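Local coordinates for protein 401aa long hypothetical glucose-1-phosphate thymidylyltransferase (Sulfolobus tokodaii, PDB 2GGO) that probably makes UDP-N-acetylglucosamine and UDP-N-acetylgalactosamine as a bifunctional enzyme, joining a nucleotidyltransferase domain to a hexapeptide-repeat acetyltransferase domain, at residues Ser298-Gly303 against Ser315-Asp320; Gly356-Gly361 against Gly374-Ala379; Gly361-Gly366 against Ala379-Tyr384. All blocks are in the same frame, centred on the assembly; numbering follows the deposited sequence.

Interaction 1: residues Ser298-Gly303 against Ser315-Asp320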
loop_
_atom_site.group_PDB
_atom_site.type_symbol
_atom_site.label_atom_id
_atom_site.label_comp_id
_atom_site.label_asym_id
_atom_site.label_seq_id
_atom_site.Cartn_x
_atom_site.Cartn_y
_atom_site.Cartn_z
ATOM N N SER A 298 -13.224 -1.616 -5.554
ATOM C CA SER A 298 -12.874 -1.501 -4.129
ATOM C C SER A 298 -12.117 -2.712 -3.677
ATOM O O SER A 298 -12.213 -3.763 -4.273
ATOM C CB SER A 298 -14.148 -1.397 -3.252
ATOM O OG SER A 298 -15.099 -0.624 -3.933
ATOM N N VAL A 299 -11.434 -2.548 -2.562
ATOM C CA VAL A 299 -10.635 -3.558 -1.954
ATOM C C VAL A 299 -11.302 -3.787 -0.629
ATOM O O VAL A 299 -11.466 -2.856 0.183
ATOM C CB VAL A 299 -9.190 -3.047 -1.746
ATOM C CG1 VAL A 299 -8.309 -4.162 -1.207
ATOM C CG2 VAL A 299 -8.644 -2.512 -3.124
ATOM N N ILE A 300 -11.713 -5.008 -0.417
ATOM C CA ILE A 300 -12.420 -5.354 0.829
ATOM C C ILE A 300 -11.589 -6.503 1.420
ATOM O O ILE A 300 -11.452 -7.555 0.833
ATOM C CB ILE A 300 -13.895 -5.764 0.525
ATOM C CG1 ILE A 300 -14.695 -4.587 -0.108
ATOM C CG2 ILE A 300 -14.628 -6.193 1.753
ATOM C CD1 ILE A 300 -16.079 -5.027 -0.709
ATOM N N MET A 301 -10.988 -6.225 2.571
ATOM C CA MET A 301 -10.030 -7.110 3.199
ATOM C C MET A 301 -10.657 -8.267 3.959
ATOM O O MET A 301 -11.888 -8.486 3.945
ATOM C CB MET A 301 -9.044 -6.277 4.038
ATOM C CG MET A 301 -8.249 -5.242 3.204
ATOM S SD MET A 301 -7.198 -4.091 4.098
ATOM C CE MET A 301 -6.703 -3.070 2.716
ATOM N N GLU A 302 -9.796 -9.009 4.639
ATOM C CA GLU A 302 -10.061 -10.375 5.126
ATOM C C GLU A 302 -11.311 -10.496 5.999
ATOM O O GLU A 302 -11.386 -9.831 7.026
ATOM C CB GLU A 302 -8.867 -10.838 5.991
ATOM C CG GLU A 302 -7.517 -10.869 5.281
ATOM C CD GLU A 302 -6.701 -9.576 5.380
ATOM O OE1 GLU A 302 -7.254 -8.523 5.715
ATOM O OE2 GLU A 302 -5.470 -9.611 5.110
ATOM N N GLY A 303 -12.198 -11.432 5.662
ATOM C CA GLY A 303 -13.350 -11.733 6.495
ATOM C C GLY A 303 -14.367 -10.601 6.657
ATOM O O GLY A 303 -15.241 -10.683 7.496
ATOM N N SER A 315 -13.910 2.203 -2.914
ATOM C CA SER A 315 -13.549 2.263 -1.506
ATOM C C SER A 315 -12.511 1.264 -1.071
ATOM O O SER A 315 -12.211 0.322 -1.804
ATOM C CB SER A 315 -14.802 2.038 -0.690
ATOM O OG SER A 315 -15.878 2.850 -1.267
ATOM N N VAL A 316 -11.971 1.487 0.116
ATOM C CA VAL A 316 -11.056 0.493 0.713
ATOM C C VAL A 316 -11.607 0.098 2.054
ATOM O O VAL A 316 -11.744 0.951 2.937
ATOM C CB VAL A 316 -9.642 1.014 0.971
ATOM C CG1 VAL A 316 -8.825 -0.104 1.673
ATOM C CG2 VAL A 316 -8.929 1.363 -0.352
ATOM N N ILE A 317 -11.928 -1.175 2.228
ATOM C CA ILE A 317 -12.542 -1.567 3.501
ATOM C C ILE A 317 -11.672 -2.605 4.194
ATOM O O ILE A 317 -11.318 -3.606 3.612
ATOM C CB ILE A 317 -13.938 -2.143 3.263
ATOM C CG1 ILE A 317 -14.907 -1.096 2.756
ATOM C CG2 ILE A 317 -14.562 -2.767 4.486
ATOM C CD1 ILE A 317 -16.182 -1.876 2.285
ATOM N N ALA A 318 -11.338 -2.366 5.453
ATOM C CA ALA A 318 -10.281 -3.131 6.048
ATOM C C ALA A 318 -10.806 -4.464 6.564
ATOM O O ALA A 318 -11.824 -4.959 5.994
ATOM C CB ALA A 318 -9.544 -2.326 7.060
ATOM N N GLU A 319 -10.160 -5.100 7.538
ATOM C CA GLU A 319 -10.543 -6.463 7.912
ATOM C C GLU A 319 -11.612 -6.531 8.954
ATOM O O GLU A 319 -11.739 -5.646 9.766
ATOM C CB GLU A 319 -9.304 -7.291 8.388
ATOM C CG GLU A 319 -8.656 -6.897 9.810
ATOM C CD GLU A 319 -7.873 -5.611 9.810
ATOM O OE1 GLU A 319 -7.716 -5.029 8.748
ATOM O OE2 GLU A 319 -7.402 -5.145 10.878
ATOM N N ASP A 320 -12.379 -7.597 8.920
ATOM C CA ASP A 320 -13.484 -7.874 9.847
ATOM C C ASP A 320 -14.465 -6.715 10.028
ATOM O O ASP A 320 -14.865 -6.402 11.134
ATOM C CB ASP A 320 -12.938 -8.445 11.158
ATOM C CG ASP A 320 -12.090 -9.731 10.942
ATOM O OD1 ASP A 320 -12.546 -10.640 10.174
ATOM O OD2 ASP A 320 -10.961 -9.866 11.540
#
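Met301 sets its CG anti to the carbonyl carbon (chi1 -60°) and then runs extended, which carries the side chain across to 315-320: CE meets Val316 CG1 at 3.8 Å and SD lies 4.2 Å from Ala318 CB. A long, flexible thioether suits this reach over a neighbouring strand. Ile300 and Ile317 share one rotamer and lie side by side, CG1 of Ile300 at 3.9 Å from CD1 of Ile317, the stacked aliphatic ladder of a parallel beta-helix. An alanine in place of Met301 would probably open a gap beside Val316 CG1 and Ala318 CB.

The backbone ladder binds Ile317 N to Val299 O (2.7 Å) and Met301 N to Ile317 O (2.8 Å); past the strands, Asp320 N bonds Glu302 O at 3.1 Å. The carboxylates of Glu302 and Glu319 come near, OE1 to OE1 4.6 Å, and Arg21 forms salt bridges with both, which probably offsets their repulsion; Glu319 OE2 also hydrogen-bonds Thr20 OG1. Gly303 has a positive phi, and a side chain there would run into Asp320 OD1.

The side chains of Val299, Met301 and Val316 touch helix 212-225, while strand 281-283 flanks 298-300 and strand 358-359 continues the sheet beyond 316-317.

Interaction 2: residues Gly356-Gly361 against Gly374-Ala379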
loop_
_atom_site.group_PDB
_atom_site.type_symbol
_atom_site.label_atom_id
_atom_site.label_comp_id
_atom_site.label_asym_id
_atom_site.label_seq_id
_atom_site.Cartn_x
_atom_site.Cartn_y
_atom_site.Cartn_z
ATOM N N GLY A 356 -14.913 6.821 -2.786
ATOM C CA GLY A 356 -15.759 6.608 -1.640
ATOM C C GLY A 356 -14.952 6.704 -0.380
ATOM O O GLY A 356 -14.337 7.754 -0.095
ATOM N N ALA A 357 -15.025 5.652 0.415
ATOM C CA ALA A 357 -14.626 5.736 1.790
ATOM C C ALA A 357 -13.451 4.857 2.185
ATOM O O ALA A 357 -13.181 3.887 1.529
ATOM C CB ALA A 357 -15.873 5.506 2.703
ATOM N N PHE A 358 -12.774 5.213 3.292
ATOM C CA PHE A 358 -11.722 4.380 3.888
ATOM C C PHE A 358 -12.098 3.897 5.309
ATOM O O PHE A 358 -12.179 4.679 6.242
ATOM C CB PHE A 358 -10.433 5.182 3.882
ATOM C CG PHE A 358 -10.087 5.710 2.523
ATOM C CD1 PHE A 358 -9.651 4.858 1.548
ATOM C CD2 PHE A 358 -10.219 7.056 2.206
ATOM C CE1 PHE A 358 -9.336 5.299 0.287
ATOM C CE2 PHE A 358 -9.871 7.496 0.950
ATOM C CZ PHE A 358 -9.423 6.608 -0.011
ATOM N N ILE A 359 -12.364 2.595 5.398
ATOM C CA ILE A 359 -12.957 1.975 6.598
ATOM C C ILE A 359 -11.948 1.074 7.355
ATOM O O ILE A 359 -11.491 0.049 6.808
ATOM C CB ILE A 359 -14.146 1.124 6.204
ATOM C CG1 ILE A 359 -15.099 1.842 5.218
ATOM C CG2 ILE A 359 -14.848 0.522 7.446
ATOM C CD1 ILE A 359 -16.030 2.972 5.736
ATOM N N GLY A 360 -11.681 1.402 8.621
ATOM C CA GLY A 360 -10.794 0.641 9.462
ATOM C C GLY A 360 -11.298 -0.745 9.794
ATOM O O GLY A 360 -12.485 -1.025 9.656
ATOM N N GLY A 361 -10.382 -1.629 10.200
ATOM C CA GLY A 361 -10.732 -2.914 10.691
ATOM C C GLY A 361 -11.744 -2.949 11.803
ATOM O O GLY A 361 -11.741 -2.093 12.708
ATOM N N GLY A 374 -14.873 10.240 0.400
ATOM C CA GLY A 374 -13.566 10.464 0.991
ATOM C C GLY A 374 -13.463 10.453 2.509
ATOM O O GLY A 374 -12.456 10.904 3.061
ATOM N N VAL A 375 -14.486 9.908 3.189
ATOM C CA VAL A 375 -14.506 9.909 4.654
ATOM C C VAL A 375 -13.671 8.753 5.134
ATOM O O VAL A 375 -13.634 7.680 4.491
ATOM C CB VAL A 375 -16.011 9.902 5.178
ATOM C CG1 VAL A 375 -16.172 9.193 6.461
ATOM C CG2 VAL A 375 -16.524 11.322 5.291
ATOM N N LYS A 376 -12.966 8.951 6.263
ATOM C CA LYS A 376 -12.235 7.848 6.891
ATOM C C LYS A 376 -12.919 7.447 8.140
ATOM O O LYS A 376 -13.348 8.303 8.905
ATOM C CB LYS A 376 -10.774 8.195 7.185
ATOM C CG LYS A 376 -10.097 8.731 5.922
ATOM C CD LYS A 376 -8.668 9.188 6.103
ATOM C CE LYS A 376 -8.444 9.700 7.486
ATOM N NZ LYS A 376 -6.979 9.878 7.628
ATOM N N ILE A 377 -13.155 6.149 8.293
ATOM C CA ILE A 377 -13.632 5.654 9.563
ATOM C C ILE A 377 -12.578 4.777 10.219
ATOM O O ILE A 377 -12.170 3.702 9.670
ATOM C CB ILE A 377 -14.986 4.869 9.351
ATOM C CG1 ILE A 377 -15.930 5.817 8.557
ATOM C CG2 ILE A 377 -15.506 4.383 10.685
ATOM C CD1 ILE A 377 -17.423 5.495 8.571
ATOM N N GLY A 378 -12.187 5.201 11.405
ATOM C CA GLY A 378 -11.221 4.497 12.291
ATOM C C GLY A 378 -11.586 3.083 12.642
ATOM O O GLY A 378 -12.741 2.752 12.696
ATOM N N ALA A 379 -10.595 2.229 12.840
ATOM C CA ALA A 379 -10.820 0.846 13.234
ATOM C C ALA A 379 -11.681 0.820 14.487
ATOM O O ALA A 379 -11.609 1.729 15.266
ATOM C CB ALA A 379 -9.466 0.192 13.529
#
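Ile359 and Ile377 stack side by side on the face turned to strand 370-371, and here the contact is tight. CD1 of Ile359 lies 4.0 Å from Ile377 CG1; its second torsion (chi2 -74°) turns that methyl toward the neighbour, whereas Ile377 runs extended to CD1. Branched aliphatic side chains suit this place because both are buried and both also touch Ile371 of strand 370-371. The backbones close up equally well: Ile377 N reaches Phe358 O at 2.7 Å, Phe358 N bonds Val375 O at 2.9 Å, and Gly360 N bonds Ile377 O at 2.6 Å. Gly360 must be glycine-sized, since a CB would clash with Ala379 N and Gly378 C.

The face of Phe358 and Lys376 is looser. Only the root of the lysine touches the aromatic residue, Lys376 CG lying 4.1 Å from Phe358 CD2, and the two side chains cross obliquely. Beyond this, Lys376 leads away from 356-361, and its NZ finds the carbonyl of Asn342; this residue is partly exposed, while Phe358 is buried against Pro212 and Trp213 of helix 212-225, and Pro16. A flat ring suits that junction between the two domains. At the opening of the segments Gly374 N bonds Gly356 O at 2.6 Å, its donor 36° above the carbonyl plane, a bent bond at the loop residues before the strands.

Short parallel strands paired Phe358 with Lys376 and Ile359 with Ile377, an aliphatic residue stacked on its equivalent one coil further, form the arrangement found in the left-handed parallel beta-helix that hexapeptide repeats build.

Interaction 3: residues Gly361-Gly366 against Ala379-Tyr384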
loop_
_atom_site.group_PDB
_atom_site.type_symbol
_atom_site.label_atom_id
_atom_site.label_comp_id
_atom_site.label_asym_id
_atom_site.label_seq_id
_atom_site.Cartn_x
_atom_site.Cartn_y
_atom_site.Cartn_z
ATOM N N GLY A 361 -10.382 -1.629 10.200
ATOM C CA GLY A 361 -10.732 -2.914 10.691
ATOM C C GLY A 361 -11.744 -2.949 11.803
ATOM O O GLY A 361 -11.741 -2.093 12.708
ATOM N N HIS A 362 -12.610 -3.942 11.747
ATOM C CA HIS A 362 -13.525 -4.257 12.880
ATOM C C HIS A 362 -14.564 -3.190 13.121
ATOM O O HIS A 362 -15.172 -3.114 14.182
ATOM C CB HIS A 362 -12.778 -4.471 14.205
ATOM C CG HIS A 362 -11.739 -5.550 14.143
ATOM N ND1 HIS A 362 -12.048 -6.889 14.311
ATOM C CD2 HIS A 362 -10.395 -5.490 13.955
ATOM C CE1 HIS A 362 -10.930 -7.600 14.237
ATOM N NE2 HIS A 362 -9.934 -6.781 13.936
ATOM N N VAL A 363 -14.745 -2.333 12.141
ATOM C CA VAL A 363 -15.924 -1.510 12.044
ATOM C C VAL A 363 -17.260 -2.219 11.873
ATOM O O VAL A 363 -17.418 -3.228 11.130
ATOM C CB VAL A 363 -15.680 -0.336 10.997
ATOM C CG1 VAL A 363 -17.010 0.357 10.571
ATOM C CG2 VAL A 363 -14.805 0.631 11.531
ATOM N N ARG A 364 -18.305 -1.673 12.514
ATOM C CA ARG A 364 -19.668 -2.245 12.339
ATOM C C ARG A 364 -20.566 -1.063 12.012
ATOM O O ARG A 364 -20.549 -0.121 12.731
ATOM C CB ARG A 364 -20.156 -3.019 13.602
ATOM C CG ARG A 364 -21.608 -3.606 13.357
ATOM C CD ARG A 364 -22.166 -4.668 14.394
ATOM N NE ARG A 364 -21.590 -6.033 14.277
ATOM C CZ ARG A 364 -21.984 -7.012 13.428
ATOM N NH1 ARG A 364 -22.968 -6.816 12.519
ATOM N NH2 ARG A 364 -21.365 -8.208 13.485
ATOM N N THR A 365 -21.275 -1.044 10.881
ATOM C CA THR A 365 -22.134 0.153 10.716
ATOM C C THR A 365 -23.536 -0.321 11.043
ATOM O O THR A 365 -23.856 -1.462 10.792
ATOM C CB THR A 365 -22.137 0.658 9.329
ATOM O OG1 THR A 365 -22.648 -0.447 8.529
ATOM C CG2 THR A 365 -20.767 0.813 8.853
ATOM N N GLY A 366 -24.381 0.493 11.676
ATOM C CA GLY A 366 -25.779 0.162 11.750
ATOM C C GLY A 366 -26.522 0.074 10.443
ATOM O O GLY A 366 -25.917 0.474 9.444
ATOM N N ALA A 379 -10.595 2.229 12.840
ATOM C CA ALA A 379 -10.820 0.846 13.234
ATOM C C ALA A 379 -11.681 0.820 14.487
ATOM O O ALA A 379 -11.609 1.729 15.266
ATOM C CB ALA A 379 -9.466 0.192 13.529
ATOM N N TYR A 380 -12.507 -0.204 14.652
ATOM C CA TYR A 380 -13.342 -0.399 15.873
ATOM C C TYR A 380 -14.459 0.620 16.041
ATOM O O TYR A 380 -15.130 0.681 17.108
ATOM C CB TYR A 380 -12.476 -0.428 17.168
ATOM C CG TYR A 380 -11.590 -1.645 17.197
ATOM C CD1 TYR A 380 -12.130 -2.894 17.415
ATOM C CD2 TYR A 380 -10.218 -1.557 16.953
ATOM C CE1 TYR A 380 -11.364 -4.023 17.430
ATOM C CE2 TYR A 380 -9.407 -2.739 16.955
ATOM C CZ TYR A 380 -10.016 -3.948 17.168
ATOM O OH TYR A 380 -9.279 -5.083 17.195
ATOM N N ALA A 381 -14.655 1.452 15.041
ATOM C CA ALA A 381 -15.710 2.517 15.170
ATOM C C ALA A 381 -17.124 1.882 15.135
ATOM O O ALA A 381 -17.341 0.822 14.614
ATOM C CB ALA A 381 -15.583 3.541 14.106
ATOM N N ARG A 382 -18.089 2.549 15.764
ATOM C CA ARG A 382 -19.467 2.092 15.715
ATOM C C ARG A 382 -20.310 3.270 15.276
ATOM O O ARG A 382 -20.269 4.378 15.864
ATOM C CB ARG A 382 -19.935 1.548 17.070
ATOM C CG ARG A 382 -19.309 0.221 17.496
ATOM C CD ARG A 382 -19.700 -0.863 16.451
ATOM N NE ARG A 382 -19.327 -2.270 16.744
ATOM C CZ ARG A 382 -18.134 -2.832 16.457
ATOM N NH1 ARG A 382 -17.146 -2.107 15.904
ATOM N NH2 ARG A 382 -17.918 -4.126 16.745
ATOM N N ILE A 383 -21.037 3.035 14.209
ATOM C CA ILE A 383 -21.927 3.988 13.541
ATOM C C ILE A 383 -23.390 3.600 13.750
ATOM O O ILE A 383 -23.922 2.579 13.222
ATOM C CB ILE A 383 -21.649 4.110 12.029
ATOM C CG1 ILE A 383 -20.121 4.165 11.672
ATOM C CG2 ILE A 383 -22.430 5.342 11.443
ATOM C CD1 ILE A 383 -19.328 5.408 12.335
ATOM N N TYR A 384 -24.031 4.504 14.451
ATOM C CA TYR A 384 -25.452 4.374 14.844
ATOM C C TYR A 384 -26.319 4.237 13.613
ATOM O O TYR A 384 -26.047 4.865 12.617
ATOM C CB TYR A 384 -25.875 5.583 15.664
ATOM C CG TYR A 384 -27.183 5.408 16.447
ATOM C CD1 TYR A 384 -27.297 4.494 17.472
ATOM C CD2 TYR A 384 -28.317 6.163 16.130
ATOM C CE1 TYR A 384 -28.508 4.334 18.154
ATOM C CE2 TYR A 384 -29.534 5.996 16.795
ATOM C CZ TYR A 384 -29.616 5.084 17.812
ATOM O OH TYR A 384 -30.811 4.869 18.521
#
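His362 and Tyr380 lie side by side at a corner of the hexapeptide-repeat beta-helix, where corresponding positions of successive coils stack. Their planes are within 1° of parallel, but the rings are slid apart and barely overlap, with centroids 4.8 Å apart. The methylene takes up the shift: His362 CB sits over the face of the tyrosine, 4.0 Å from the centroid of the Tyr380 ring. Tyr380 OH in turn lies over the rim of the imidazole, 3.5 Å from His362 CD2. Both residues have positive phi, and Tyr380 N bonds Gly361 O at 2.8 Å.

Arg382 is the next link. Its chain bends at chi2 (-62°), and its NH1 donates to His362 O at 2.8 Å as well as to Ala381 O of its own segment, so one nitrogen is shared between the carbonyls of the two segments. Arg364 CB packs on one face of this guanidinium. The two arginines are like charges, which their exposed positions probably make tolerable.

Further in, small and branched residues fill the interior: Val363 CG2 meets Ala381 CB at 4.0 Å, and Ile383 packs on Val369 and Phe399. Thr365, buried, has its hydroxyl bonded to Gly324 N and Thr327 OG1. Strands 322-323 and 398-399 flank the pair. At its end Gly366, where a CB would clash with Ile383 O, bonds that oxygen through Gly366 N at 2.6 Å.

How the interactions relate
All three contacts lie in one beta-helix; interactions 2 and 3 join the same two coils on successive faces, and interaction 1 joins two earlier coils. Interactions 1 and 2 share a parallel sheet, their centres 10 Å apart: Ala318 N lies 2.8 Å from Ile359 O, a probable hydrogen bond. Interaction 3 shares Gly361 and Ala379 with interaction 2, and Ile377 CD1 meets Ile383 CD1 at 4.2 Å. Interactions 1 and 3 meet where Glu319 O lies 2.8 Å from His362 N, again a probable hydrogen bond. Interaction 2 comes nearest the nucleotide site: the side chain of Lys376 is about 8 Å from that of Glu12, a probable triphosphate-binding residue; the others lie away from it.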